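PDB 4B7F: catalase from Corynebacterium glutamicum atcc 13032, which breaks down hydrogen peroxide to water and oxygen as a catalase. Local coordinates for the interface of chains A and B and the interface of chains A and C. Sequence-based numbering; all coordinates share one arbitrary frame. Chains: chain A/B/C, Catalase.

Contact 1: the interface of chains A and B. Residues chain A 134, 333-335, 408; chain B 27-29.
B:Pro29 fits between two side chains of chain A, A:Pro335 and A:Tyr408, and makes the tight part of this contact. The two proline rings meet by their outer carbons. CG of A:Pro335 lies 3.7 Å from CD of B:Pro29. CD of A:Pro335 is close behind, 3.9 Å from the same CD of B:Pro29. On the other flank, CB of B:Pro29 rests 3.7 Å from CD2 of A:Tyr408. CE2 of A:Tyr408 is almost as near to that CB. The tyrosine therefore touches with one flank of its ring, not with its hydroxyl group, and the two side chains cross obliquely. CG of A:Tyr408 stands between the backbone N and the carbonyl carbon (chi1 62°), which brings the CD2 and CE2 carbons to the proline. CE2 of A:Tyr408 also passes 3.8 Å from the carbonyl O of B:Pro29.

At B:Ala28 the contact is still close, but the backbone of chain A does the touching. The carbonyl O of A:Glu134 comes to 3.3 Å from CA of B:Ala28, while the glutamate carboxylate points away from the alanine. The methyl CB of B:Ala28 sits 3.6 Å from the carbonyl O of A:Ile333. The loose part is at A:Val334 and B:Gly27, which each lose only about 2 Å² of surface to the partner.

All the residues lie in loops. B:Gly27 to B:Pro29 belong to the N-terminal arm that reaches over the neighbouring subunit. The carbon contacts probably help to hold this arm in place, with its proline as the wedge. The patch helps to join two subunits of the catalase tetramer.

Contact 2: the interface of chains A and C. Residues chain A 68-69, 160, 355, 358; chain C 59-60, 62-63.
Both sides of this contact draw on the conserved catalase active-site signature that leads to the distal histidine. C:Phe59 to C:Asn63 are its start, at the end of helix 50-59 and just beyond. A:Ile68 and A:Pro69 lie further along the same segment in the other chain, immediately before that histidine. A cis peptide bond precedes A:Pro69.

A:Ile68 is the apolar centre. Its CG1 lies 3.5 Å from CZ of C:Phe59, and its CD1 lies 3.6 Å from CE1 of the same ring. These two aliphatic carbons sit above the ring plane, near the CE1 and CZ rim. With CG1 anti to the backbone N (chi1 177°), CG1 and CD1 extend over the ring while the other branch, CG2, turns to the carbonyl O of C:Phe59. CB of A:Ile68 packs against the amide ND2 of C:Asn63.

Polar links lie on either side of this core. A:His160, in helix 155-161, gives a hydrogen bond from NE2 to OE2 of C:Glu62, 2.6 Å long. OE2 uses its syn lone pair and lies nearly in the imidazole plane. The carboxylate is turned 40° from that plane. NE2 of A:His160 also stands at the edge of the C:Phe59 ring, 3.9 Å from CD1. The carboxylate would probably stabilise a positive charge on this histidine.

A:Gln355 and A:Tyr358 come from helix 343-359, which carries the proximal tyrosine of the haem. CB of A:Gln355 packs 3.6 Å from CG of C:Asn60. The two amides are turned 54° apart. OE1 of A:Gln355 and ND2 of C:Asn60 come within 3.1 Å, but the N-H points another way, and this is no hydrogen bond. At the far end, the phenol OH of A:Tyr358 gives a 2.6 Å hydrogen bond to the main-chain O of C:Asn63, lying in the plane of that carbonyl.

Contact 1: the interface of chains A and B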
loop_
_atom_site.group_PDB
_atom_site.type_symbol
_atom_site.label_atom_id
_atom_site.label_comp_id
_atom_site.label_asym_id
_atom_site.label_seq_id
_atom_site.Cartn_x
_atom_site.Cartn_y
_atom_site.Cartn_z
ATOM N N GLU A 134 27.338 1.438 -17.841
ATOM C CA GLU A 134 26.372 2.379 -18.420
ATOM C C GLU A 134 24.937 2.059 -18.009
ATOM O O GLU A 134 23.983 2.448 -18.702
ATOM C CB GLU A 134 26.505 2.443 -19.950
ATOM C CG GLU A 134 27.882 2.945 -20.388
ATOM C CD GLU A 134 28.029 3.178 -21.881
ATOM O OE1 GLU A 134 27.223 2.650 -22.681
ATOM O OE2 GLU A 134 28.982 3.898 -22.256
ATOM N N ILE A 333 17.295 -1.363 -20.811
ATOM C CA ILE A 333 18.240 -1.423 -21.918
ATOM C C ILE A 333 19.314 -0.370 -21.711
ATOM O O ILE A 333 19.143 0.540 -20.886
ATOM C CB ILE A 333 17.558 -1.254 -23.294
ATOM C CG1 ILE A 333 16.723 0.032 -23.352
ATOM C CG2 ILE A 333 16.700 -2.478 -23.595
ATOM C CD1 ILE A 333 16.194 0.360 -24.753
ATOM N N VAL A 334 20.419 -0.503 -22.449
ATOM C CA VAL A 334 21.559 0.398 -22.317
ATOM C C VAL A 334 21.995 0.853 -23.717
ATOM O O VAL A 334 21.518 0.305 -24.711
ATOM C CB VAL A 334 22.739 -0.296 -21.593
ATOM C CG1 VAL A 334 22.419 -0.511 -20.110
ATOM C CG2 VAL A 334 23.088 -1.605 -22.280
ATOM N N PRO A 335 22.874 1.876 -23.804
ATOM C CA PRO A 335 23.279 2.281 -25.161
ATOM C C PRO A 335 23.895 1.117 -25.933
ATOM O O PRO A 335 24.603 0.292 -25.346
ATOM C CB PRO A 335 24.341 3.357 -24.907
ATOM C CG PRO A 335 23.938 3.963 -23.583
ATOM C CD PRO A 335 23.369 2.808 -22.773
ATOM N N TYR A 408 20.998 14.001 -22.806
ATOM C CA TYR A 408 22.198 14.209 -23.615
ATOM C C TYR A 408 21.910 14.879 -24.968
ATOM O O TYR A 408 22.813 15.439 -25.594
ATOM C CB TYR A 408 22.996 12.905 -23.775
ATOM C CG TYR A 408 22.274 11.763 -24.479
ATOM C CD1 TYR A 408 22.072 11.776 -25.855
ATOM C CD2 TYR A 408 21.843 10.645 -23.765
ATOM C CE1 TYR A 408 21.431 10.719 -26.497
ATOM C CE2 TYR A 408 21.208 9.591 -24.393
ATOM C CZ TYR A 408 21.006 9.632 -25.756
ATOM O OH TYR A 408 20.374 8.575 -26.381
ATOM N N GLY B 27 20.237 3.620 -14.636
ATOM C CA GLY B 27 21.561 4.220 -14.777
ATOM C C GLY B 27 21.972 4.520 -16.212
ATOM O O GLY B 27 23.058 5.049 -16.453
ATOM N N ALA B 28 21.107 4.186 -17.167
ATOM C CA ALA B 28 21.372 4.460 -18.578
ATOM C C ALA B 28 21.077 5.924 -18.882
ATOM O O ALA B 28 20.173 6.506 -18.290
ATOM C CB ALA B 28 20.532 3.547 -19.472
ATOM N N PRO B 29 21.838 6.524 -19.814
ATOM C CA PRO B 29 21.670 7.957 -20.116
ATOM C C PRO B 29 20.291 8.315 -20.682
ATOM O O PRO B 29 19.732 7.583 -21.515
ATOM C CB PRO B 29 22.760 8.219 -21.171
ATOM C CG PRO B 29 23.806 7.126 -20.921
ATOM C CD PRO B 29 22.974 5.925 -20.542
#

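Contact 2: the interface of chains A and C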
loop_
_atom_site.group_PDB
_atom_site.type_symbol
_atom_site.label_atom_id
_atom_site.label_comp_id
_atom_site.label_asym_id
_atom_site.label_seq_id
_atom_site.Cartn_x
_atom_site.Cartn_y
_atom_site.Cartn_z
ATOM N N ILE A 68 3.150 -11.863 -10.564
ATOM C CA ILE A 68 2.282 -12.512 -11.541
ATOM C C ILE A 68 2.772 -12.187 -12.955
ATOM O O ILE A 68 2.867 -11.017 -13.338
ATOM C CB ILE A 68 0.793 -12.106 -11.372
ATOM C CG1 ILE A 68 -0.062 -12.756 -12.475
ATOM C CG2 ILE A 68 0.621 -10.566 -11.354
ATOM C CD1 ILE A 68 -1.573 -12.579 -12.274
ATOM N N PRO A 69 3.151 -13.209 -13.737
ATOM C CA PRO A 69 3.372 -14.606 -13.366
ATOM C C PRO A 69 4.818 -14.759 -12.876
ATOM O O PRO A 69 5.455 -13.742 -12.566
ATOM C CB PRO A 69 3.160 -15.349 -14.698
ATOM C CG PRO A 69 3.413 -14.308 -15.795
ATOM C CD PRO A 69 3.543 -12.948 -15.133
ATOM N N HIS A 160 -4.328 -15.873 -17.074
ATOM C CA HIS A 160 -5.503 -16.424 -16.391
ATOM C C HIS A 160 -5.779 -17.844 -16.871
ATOM O O HIS A 160 -6.088 -18.736 -16.068
ATOM C CB HIS A 160 -6.759 -15.573 -16.636
ATOM C CG HIS A 160 -6.679 -14.176 -16.103
ATOM N ND1 HIS A 160 -7.552 -13.177 -16.472
ATOM C CD2 HIS A 160 -5.819 -13.613 -15.221
ATOM C CE1 HIS A 160 -7.229 -12.060 -15.843
ATOM N NE2 HIS A 160 -6.184 -12.295 -15.080
ATOM N N GLN A 355 4.381 -3.304 -12.606
ATOM C CA GLN A 355 4.075 -4.260 -11.546
ATOM C C GLN A 355 5.017 -4.050 -10.363
ATOM O O GLN A 355 4.618 -4.167 -9.195
ATOM C CB GLN A 355 4.162 -5.722 -12.021
ATOM C CG GLN A 355 3.800 -6.678 -10.875
ATOM C CD GLN A 355 3.516 -8.110 -11.290
ATOM O OE1 GLN A 355 3.135 -8.399 -12.440
ATOM N NE2 GLN A 355 3.684 -9.025 -10.338
ATOM N N TYR A 358 4.117 -1.497 -7.828
ATOM C CA TYR A 358 3.108 -2.001 -6.910
ATOM C C TYR A 358 3.600 -3.062 -5.930
ATOM O O TYR A 358 3.390 -2.950 -4.715
ATOM C CB TYR A 358 1.942 -2.578 -7.707
ATOM C CG TYR A 358 1.017 -3.446 -6.873
ATOM C CD1 TYR A 358 0.204 -2.887 -5.905
ATOM C CD2 TYR A 358 0.966 -4.819 -7.063
ATOM C CE1 TYR A 358 -0.647 -3.666 -5.140
ATOM C CE2 TYR A 358 0.124 -5.614 -6.300
ATOM C CZ TYR A 358 -0.684 -5.029 -5.345
ATOM O OH TYR A 358 -1.530 -5.821 -4.584
ATOM N N PHE C 59 -4.055 -6.399 -14.351
ATOM C CA PHE C 59 -3.446 -7.724 -14.284
ATOM C C PHE C 59 -2.247 -7.690 -13.349
ATOM O O PHE C 59 -2.064 -8.593 -12.535
ATOM C CB PHE C 59 -3.005 -8.151 -15.681
ATOM C CG PHE C 59 -2.110 -9.362 -15.702
ATOM C CD1 PHE C 59 -2.658 -10.641 -15.694
ATOM C CD2 PHE C 59 -0.721 -9.223 -15.771
ATOM C CE1 PHE C 59 -1.843 -11.759 -15.753
ATOM C CE2 PHE C 59 0.102 -10.345 -15.821
ATOM C CZ PHE C 59 -0.461 -11.610 -15.808
ATOM N N ASN C 60 -1.437 -6.635 -13.471
ATOM C CA ASN C 60 -0.235 -6.452 -12.662
ATOM C C ASN C 60 -0.514 -6.313 -11.167
ATOM O O ASN C 60 0.399 -6.419 -10.345
ATOM C CB ASN C 60 0.531 -5.198 -13.121
ATOM C CG ASN C 60 1.423 -5.444 -14.327
ATOM O OD1 ASN C 60 1.867 -4.496 -14.989
ATOM N ND2 ASN C 60 1.710 -6.695 -14.606
ATOM N N GLU C 62 -3.114 -8.001 -9.462
ATOM C CA GLU C 62 -4.035 -9.044 -9.003
ATOM C C GLU C 62 -3.622 -9.680 -7.685
ATOM O O GLU C 62 -4.482 -10.031 -6.879
ATOM C CB GLU C 62 -4.200 -10.133 -10.058
ATOM C CG GLU C 62 -4.978 -9.646 -11.265
ATOM C CD GLU C 62 -5.306 -10.746 -12.239
ATOM O OE1 GLU C 62 -5.298 -11.940 -11.858
ATOM O OE2 GLU C 62 -5.616 -10.392 -13.391
ATOM N N ASN C 63 -2.316 -9.843 -7.466
ATOM C CA ASN C 63 -1.847 -10.509 -6.247
ATOM C C ASN C 63 -1.834 -9.578 -5.057
ATOM O O ASN C 63 -1.587 -8.374 -5.193
ATOM C CB ASN C 63 -0.454 -11.136 -6.445
ATOM C CG ASN C 63 -0.493 -12.374 -7.335
ATOM O OD1 ASN C 63 -1.525 -13.041 -7.435
ATOM N ND2 ASN C 63 0.635 -12.693 -7.974
#

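Contact 1 and contact 2 are about 28 Å apart, measured between the centres of their C-alpha atoms. They share chain A but no residue, and they face different neighbours, chain B and chain C. Contact 1 uses loops and the N-terminal arm. Contact 2 uses helix ends and the signature segment beside the haem pocket. Each interface is two-fold symmetric, so each patch has a twin with the chains exchanged. Two different two-fold interfaces on one subunit fit the dihedral (222) tetramer usual for catalases. Contact 2 may also steady the distal side of the pocket, whereas contact 1 probably helps to secure the arm.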